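Local coordinates for putative lipoprotein (Bacteroides ovatus, PDB 3OQQ), which is of unknown function but is a putative lipoprotein that binds calcium ions and probably acts outside the cell, at residues Q286-Q289 / G290-R293; N419-W422 / Y423-F426; N425-D428 / E429-I432. All coordinates share one frame; numbering follows the deposited sequence.

Contact 1: residues Q286-Q289 / G290-R293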
loop_
_atom_site.group_PDB
_atom_site.type_symbol
_atom_site.label_atom_id
_atom_site.label_comp_id
_atom_site.label_asym_id
_atom_site.label_seq_id
_atom_site.Cartn_x
_atom_site.Cartn_y
_atom_site.Cartn_z
ATOM N N GLN A 286 15.220 13.183 -2.950
ATOM C CA GLN A 286 15.630 12.113 -2.024
ATOM C C GLN A 286 16.290 10.934 -2.767
ATOM O O GLN A 286 16.080 9.794 -2.367
ATOM C CB GLN A 286 14.425 11.624 -1.178
ATOM C CG GLN A 286 13.669 12.740 -0.383
ATOM C CD GLN A 286 14.564 13.485 0.608
ATOM O OE1 GLN A 286 15.521 14.158 0.244
ATOM N NE2 GLN A 286 14.256 13.425 1.884
ATOM N N VAL A 287 17.070 11.196 -3.848
ATOM C CA VAL A 287 17.719 10.120 -4.645
ATOM C C VAL A 287 19.238 10.373 -4.924
ATOM O O VAL A 287 19.960 9.469 -5.381
ATOM C CB VAL A 287 16.961 9.839 -5.993
ATOM C CG1 VAL A 287 15.538 9.362 -5.744
ATOM C CG2 VAL A 287 16.982 11.038 -6.962
ATOM N N THR A 288 19.711 11.599 -4.735
ATOM C CA THR A 288 21.096 11.894 -5.108
ATOM C C THR A 288 21.958 12.018 -3.856
ATOM O O THR A 288 21.658 12.829 -2.971
ATOM C CB THR A 288 21.174 13.161 -6.020
ATOM O OG1 THR A 288 20.361 12.991 -7.200
ATOM C CG2 THR A 288 22.596 13.495 -6.439
ATOM N N GLN A 289 23.052 11.218 -3.802
ATOM C CA GLN A 289 23.962 11.241 -2.672
ATOM C C GLN A 289 24.536 12.653 -2.483
ATOM O O GLN A 289 25.021 13.262 -3.451
ATOM C CB GLN A 289 25.073 10.202 -2.821
ATOM C CG GLN A 289 25.900 10.091 -1.537
ATOM C CD GLN A 289 26.857 8.949 -1.567
ATOM O OE1 GLN A 289 26.811 8.078 -2.438
ATOM N NE2 GLN A 289 27.734 8.930 -0.594
ATOM N N GLY A 290 24.458 13.143 -1.242
ATOM C CA GLY A 290 24.908 14.478 -0.865
ATOM C C GLY A 290 23.787 15.492 -0.962
ATOM O O GLY A 290 23.947 16.629 -0.516
ATOM N N LYS A 291 22.624 15.092 -1.559
ATOM C CA LYS A 291 21.480 15.993 -1.735
ATOM C C LYS A 291 20.238 15.497 -0.979
ATOM O O LYS A 291 19.229 16.214 -0.922
ATOM C CB LYS A 291 21.157 16.196 -3.242
ATOM C CG LYS A 291 22.366 16.531 -4.134
ATOM C CD LYS A 291 22.987 17.865 -3.760
ATOM C CE LYS A 291 24.163 18.235 -4.626
ATOM N NZ LYS A 291 24.596 19.626 -4.337
ATOM N N VAL A 292 20.300 14.289 -0.388
ATOM C CA VAL A 292 19.152 13.742 0.354
ATOM C C VAL A 292 18.936 14.595 1.631
ATOM O O VAL A 292 19.892 14.901 2.340
ATOM C CB VAL A 292 19.327 12.235 0.675
ATOM C CG1 VAL A 292 18.121 11.682 1.433
ATOM C CG2 VAL A 292 19.571 11.432 -0.604
ATOM N N ARG A 293 17.692 14.995 1.887
ATOM C CA ARG A 293 17.365 15.844 3.030
ATOM C C ARG A 293 16.998 14.938 4.194
ATOM O O ARG A 293 15.981 14.242 4.161
ATOM C CB ARG A 293 16.243 16.821 2.663
ATOM C CG ARG A 293 16.612 17.675 1.448
ATOM C CD ARG A 293 15.416 18.426 0.885
ATOM N NE ARG A 293 14.966 19.423 1.850
ATOM C CZ ARG A 293 13.903 20.196 1.697
ATOM N NH1 ARG A 293 13.169 20.120 0.594
ATOM N NH2 ARG A 293 13.566 21.054 2.645
HETATM O O HOH W 1 16.744 15.541 -2.563
#
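Thr288 and Lys291 close a type II beta turn with Gln289 and Gly290 at its corners, Lys291 N donating to Thr288 O over 2.8 Å. Glycine suits the second corner, whose phi is 92°: a beta carbon there would run into Gln289 O. Before and after the turn the chain doubles back on itself, and the carboxamide of Gln286 spans the gap as a stand-in for a backbone peptide. Its OE1 takes the N-H of Arg293 on a lone pair at 2.8 Å, almost straight at 176°. Its NE2 returns a bond to Arg293 O at 3.0 Å, with that oxygen close to the amide plane. This matched pair fixes the flip of the carboxamide and satisfies both its polar atoms in a buried place. A bend at chi2 (-59°) folds the chain of Gln286 back to reach them. Val292 touches both Gln286 and Thr288: CG1 lies 3.8 Å from Gln286 OE1, while CG2 rests against Thr288 O. The Thr288 methyl CG2 runs alongside Lys291 CG, and Thr288 OG1 is spent on Asp283 O. The whole turn belongs to the loop joining strands 266-272 and 298-307. Arg293 makes a salt bridge to Asp247, Gln286 and Val287 lean on Ala184 of strand 173-184, and Gln286 O accepts from His394 of strand 394-395.

Contact 2: residues N419-W422 / Y423-F426; sequences NQKW and YENF
Trp422 meets Tyr423 where a type I beta turn, Asn419 to Trp422, runs into a short 3-10 turn. Asn419 opens the first turn, its carbonyl receiving a weak bond from Trp422 N. Gln420 follows, its O 3.2 Å from Tyr423 CE2 and its NE2 tied back to Gly416 O. Lys421 comes next, its CA seated over one face of the Tyr423 ring, 4.1 Å from the centroid. The Lys421 chain then lies alongside Glu424; NZ and OE1 stay 4.7 Å apart, and water 3 joins the two opposite charges. Lys421 O accepts Glu424 N, the first rung of the 3-10 turn. At Trp422 the indole, with CG between the backbone N and the carbonyl carbon (chi1 62°), lies under Tyr423 CB, which stands 4.0 Å from the six-membered ring centroid. The phenol edge points at the indole face in a T-shaped pair, planes at 67°. A wide flat ring fits here, since Trp411, Phe408 and Tyr405 also pack against it. A leucine in its place would probably leave the Tyr423 edge without a face and open a gap among those aromatics. Trp422 O accepts Asn425 N and also water 4, its oxygen 2.7 Å away.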
loop_
_atom_site.group_PDB
_atom_site.type_symbol
_atom_site.label_atom_id
_atom_site.label_comp_id
_atom_site.label_asym_id
_atom_site.label_seq_id
_atom_site.Cartn_x
_atom_site.Cartn_y
_atom_site.Cartn_z
ATOM N N ASN A 419 15.250 -17.052 -3.072
ATOM C CA ASN A 419 15.588 -15.736 -2.524
ATOM C C ASN A 419 14.347 -14.883 -2.323
ATOM O O ASN A 419 14.292 -13.748 -2.803
ATOM C CB ASN A 419 16.576 -15.033 -3.466
ATOM C CG ASN A 419 17.838 -15.820 -3.645
ATOM O OD1 ASN A 419 17.951 -16.694 -4.511
ATOM N ND2 ASN A 419 18.786 -15.563 -2.783
ATOM N N GLN A 420 13.331 -15.452 -1.643
ATOM C CA GLN A 420 12.059 -14.777 -1.383
ATOM C C GLN A 420 12.255 -13.584 -0.483
ATOM O O GLN A 420 11.475 -12.649 -0.547
ATOM C CB GLN A 420 11.044 -15.758 -0.806
ATOM C CG GLN A 420 10.425 -16.606 -1.924
ATOM C CD GLN A 420 9.688 -17.830 -1.476
ATOM O OE1 GLN A 420 9.165 -17.917 -0.368
ATOM N NE2 GLN A 420 9.602 -18.803 -2.361
ATOM N N LYS A 421 13.341 -13.571 0.292
ATOM C CA LYS A 421 13.708 -12.454 1.168
ATOM C C LYS A 421 14.874 -11.653 0.554
ATOM O O LYS A 421 15.694 -11.089 1.273
ATOM C CB LYS A 421 14.060 -12.957 2.575
ATOM C CG LYS A 421 12.834 -13.319 3.410
ATOM C CD LYS A 421 13.242 -14.317 4.486
ATOM C CE LYS A 421 12.706 -14.039 5.859
ATOM N NZ LYS A 421 13.087 -15.123 6.811
ATOM N N TRP A 422 14.888 -11.537 -0.776
ATOM C CA TRP A 422 15.916 -10.811 -1.511
ATOM C C TRP A 422 16.034 -9.353 -1.057
ATOM O O TRP A 422 17.147 -8.819 -1.095
ATOM C CB TRP A 422 15.644 -10.857 -3.026
ATOM C CG TRP A 422 14.351 -10.211 -3.419
ATOM C CD1 TRP A 422 13.139 -10.818 -3.552
ATOM C CD2 TRP A 422 14.140 -8.820 -3.710
ATOM N NE1 TRP A 422 12.195 -9.903 -3.954
ATOM C CE2 TRP A 422 12.783 -8.669 -4.067
ATOM C CE3 TRP A 422 14.982 -7.685 -3.739
ATOM C CZ2 TRP A 422 12.221 -7.416 -4.386
ATOM C CZ3 TRP A 422 14.419 -6.440 -4.015
ATOM C CH2 TRP A 422 13.063 -6.324 -4.380
ATOM N N TYR A 423 14.883 -8.719 -0.667
ATOM C CA TYR A 423 14.753 -7.310 -0.247
ATOM C C TYR A 423 15.482 -7.028 1.070
ATOM O O TYR A 423 15.778 -5.869 1.357
ATOM C CB TYR A 423 13.278 -6.899 -0.125
ATOM C CG TYR A 423 12.426 -7.934 0.583
ATOM C CD1 TYR A 423 12.461 -8.065 1.968
ATOM C CD2 TYR A 423 11.572 -8.766 -0.130
ATOM C CE1 TYR A 423 11.718 -9.046 2.621
ATOM C CE2 TYR A 423 10.789 -9.720 0.518
ATOM C CZ TYR A 423 10.877 -9.865 1.894
ATOM O OH TYR A 423 10.114 -10.808 2.545
ATOM N N GLU A 424 15.782 -8.084 1.856
ATOM C CA GLU A 424 16.536 -7.981 3.098
ATOM C C GLU A 424 18.042 -7.831 2.788
ATOM O O GLU A 424 18.810 -7.416 3.664
ATOM C CB GLU A 424 16.302 -9.228 3.990
ATOM C CG GLU A 424 14.918 -9.299 4.606
ATOM C CD GLU A 424 14.637 -10.375 5.639
ATOM O OE1 GLU A 424 15.504 -11.247 5.867
ATOM O OE2 GLU A 424 13.522 -10.356 6.204
ATOM N N ASN A 425 18.473 -8.195 1.568
ATOM C CA ASN A 425 19.899 -8.127 1.228
ATOM C C ASN A 425 20.185 -6.895 0.366
ATOM O O ASN A 425 20.330 -7.000 -0.845
ATOM C CB ASN A 425 20.387 -9.435 0.546
ATOM C CG ASN A 425 21.871 -9.446 0.193
ATOM O OD1 ASN A 425 22.701 -8.751 0.793
ATOM N ND2 ASN A 425 22.248 -10.241 -0.782
ATOM N N PHE A 426 20.235 -5.717 0.998
ATOM C CA PHE A 426 20.507 -4.479 0.270
ATOM C C PHE A 426 21.957 -4.093 0.452
ATOM O O PHE A 426 22.555 -4.452 1.451
ATOM C CB PHE A 426 19.577 -3.342 0.764
ATOM C CG PHE A 426 19.751 -2.986 2.229
ATOM C CD1 PHE A 426 19.040 -3.662 3.214
ATOM C CD2 PHE A 426 20.633 -1.987 2.619
ATOM C CE1 PHE A 426 19.209 -3.344 4.559
ATOM C CE2 PHE A 426 20.817 -1.684 3.968
ATOM C CZ PHE A 426 20.096 -2.359 4.928
HETATM O O HOH W 2 8.584 -12.462 1.274
HETATM O O HOH W 3 15.170 -13.331 8.124
HETATM O O HOH W 4 19.154 -8.636 -2.823
#

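Contact 3: residues N425-D428 / E429-I432; sequences NFVD and EKTI. With CA (calcium ion), chain D.
Thr431 and Phe426 cross at about a right angle, the hydroxyl OG1 standing 3.5 Å from ring atom CD2. With OG1 between the backbone N and the carbonyl carbon (chi1 55°), the hydroxyl is aimed at the Val427 carbonyl and donates to Val427 O at 2.9 Å. Lys430 N reaches the same oxygen from the opposite face of its carbonyl plane, so two donors grip Val427 O at once. A threonine suits this place because its short chain carries a donor that reaches back to the carbonyl four residues earlier. Thr431 N in turn bonds to Asp428 O, continuing the 3-10 turn into strand 431-432. Val427 lies side by side with both Glu429 and Lys430, pointing the same way: Val427 CG1 lies 4.0 Å from Lys430 CG and 4.1 Å from Glu429 CG. Beyond that aliphatic layer, Lys430 NZ and Glu429 OE2 form a weak salt bridge of 3.5 Å. Asp428 heads away from this cluster, its CG anti to the backbone N (chi1 178°), and presents its carboxylate to a calcium ion. OD1 and OD2 both bind the metal at 2.4 Å, with water 5 and one further ligand beyond this turn. Bidentate binding fixes the rotation of the carboxylate, and the bound ion probably keeps it ionised.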
loop_
_atom_site.group_PDB
_atom_site.type_symbol
_atom_site.label_atom_id
_atom_site.label_comp_id
_atom_site.label_asym_id
_atom_site.label_seq_id
_atom_site.Cartn_x
_atom_site.Cartn_y
_atom_site.Cartn_z
ATOM N N ASN A 425 18.473 -8.195 1.568
ATOM C CA ASN A 425 19.899 -8.127 1.228
ATOM C C ASN A 425 20.185 -6.895 0.366
ATOM O O ASN A 425 20.330 -7.000 -0.845
ATOM C CB ASN A 425 20.387 -9.435 0.546
ATOM C CG ASN A 425 21.871 -9.446 0.193
ATOM O OD1 ASN A 425 22.701 -8.751 0.793
ATOM N ND2 ASN A 425 22.248 -10.241 -0.782
ATOM N N PHE A 426 20.235 -5.717 0.998
ATOM C CA PHE A 426 20.507 -4.479 0.270
ATOM C C PHE A 426 21.957 -4.093 0.452
ATOM O O PHE A 426 22.555 -4.452 1.451
ATOM C CB PHE A 426 19.577 -3.342 0.764
ATOM C CG PHE A 426 19.751 -2.986 2.229
ATOM C CD1 PHE A 426 19.040 -3.662 3.214
ATOM C CD2 PHE A 426 20.633 -1.987 2.619
ATOM C CE1 PHE A 426 19.209 -3.344 4.559
ATOM C CE2 PHE A 426 20.817 -1.684 3.968
ATOM C CZ PHE A 426 20.096 -2.359 4.928
ATOM N N VAL A 427 22.520 -3.336 -0.486
ATOM C CA VAL A 427 23.886 -2.819 -0.375
ATOM C C VAL A 427 23.735 -1.386 0.128
ATOM O O VAL A 427 23.094 -0.560 -0.543
ATOM C CB VAL A 427 24.639 -2.906 -1.717
ATOM C CG1 VAL A 427 26.022 -2.277 -1.618
ATOM C CG2 VAL A 427 24.729 -4.355 -2.193
ATOM N N ASP A 428 24.297 -1.104 1.319
ATOM C CA ASP A 428 24.210 0.199 1.960
ATOM C C ASP A 428 24.602 1.342 1.003
ATOM O O ASP A 428 23.832 2.285 0.865
ATOM C CB ASP A 428 25.102 0.233 3.224
ATOM C CG ASP A 428 25.112 1.580 3.926
ATOM O OD1 ASP A 428 24.177 2.364 3.708
ATOM O OD2 ASP A 428 26.046 1.836 4.692
ATOM N N GLU A 429 25.800 1.278 0.383
ATOM C CA GLU A 429 26.306 2.362 -0.475
ATOM C C GLU A 429 25.449 2.592 -1.754
ATOM O O GLU A 429 25.646 3.607 -2.429
ATOM C CB GLU A 429 27.803 2.130 -0.829
ATOM C CG GLU A 429 28.107 1.191 -1.980
ATOM C CD GLU A 429 28.815 1.791 -3.193
ATOM O OE1 GLU A 429 28.708 3.019 -3.439
ATOM O OE2 GLU A 429 29.430 0.999 -3.941
ATOM N N LYS A 430 24.508 1.666 -2.076
ATOM C CA LYS A 430 23.670 1.761 -3.272
ATOM C C LYS A 430 22.227 2.112 -2.949
ATOM O O LYS A 430 21.419 2.267 -3.869
ATOM C CB LYS A 430 23.741 0.447 -4.060
ATOM C CG LYS A 430 25.157 0.234 -4.577
ATOM C CD LYS A 430 25.318 -0.765 -5.655
ATOM C CE LYS A 430 26.800 -0.993 -5.936
ATOM N NZ LYS A 430 27.420 0.151 -6.667
ATOM N N THR A 431 21.893 2.243 -1.641
ATOM C CA THR A 431 20.523 2.516 -1.254
ATOM C C THR A 431 20.431 3.656 -0.279
ATOM O O THR A 431 21.419 4.016 0.350
ATOM C CB THR A 431 19.840 1.261 -0.686
ATOM O OG1 THR A 431 20.620 0.729 0.406
ATOM C CG2 THR A 431 19.561 0.219 -1.754
ATOM N N ILE A 432 19.222 4.209 -0.150
ATOM C CA ILE A 432 18.908 5.352 0.715
ATOM C C ILE A 432 17.910 4.997 1.792
ATOM O O ILE A 432 16.917 4.316 1.543
ATOM C CB ILE A 432 18.316 6.501 -0.154
ATOM C CG1 ILE A 432 19.300 6.925 -1.241
ATOM C CG2 ILE A 432 17.786 7.713 0.676
ATOM C CD1 ILE A 432 18.697 7.768 -2.336
HETATM CA CA CA D . 25.313 4.156 4.862
HETATM O O HOH W 5 24.712 3.695 6.988
#

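Overall arrangement
Following the chain from the N terminus, contact 1 comes first and closes the tight turn inside the loop between strands 266-272 and 298-307. Contacts 2 and 3 come much later, after helix 408-413, and run into each other, overlapping by Asn425 and Phe426. None of the three nests within another. Contact 3 delivers the chain to strand 431-432, which pairs with strand 394-395. There the ends of the path meet, for Ile432 packs its CD1 on Gln286 and Val287 of contact 1, and His394 serves both. Contact 2 stays apart from contact 1, about 13 Å away between nearest atoms.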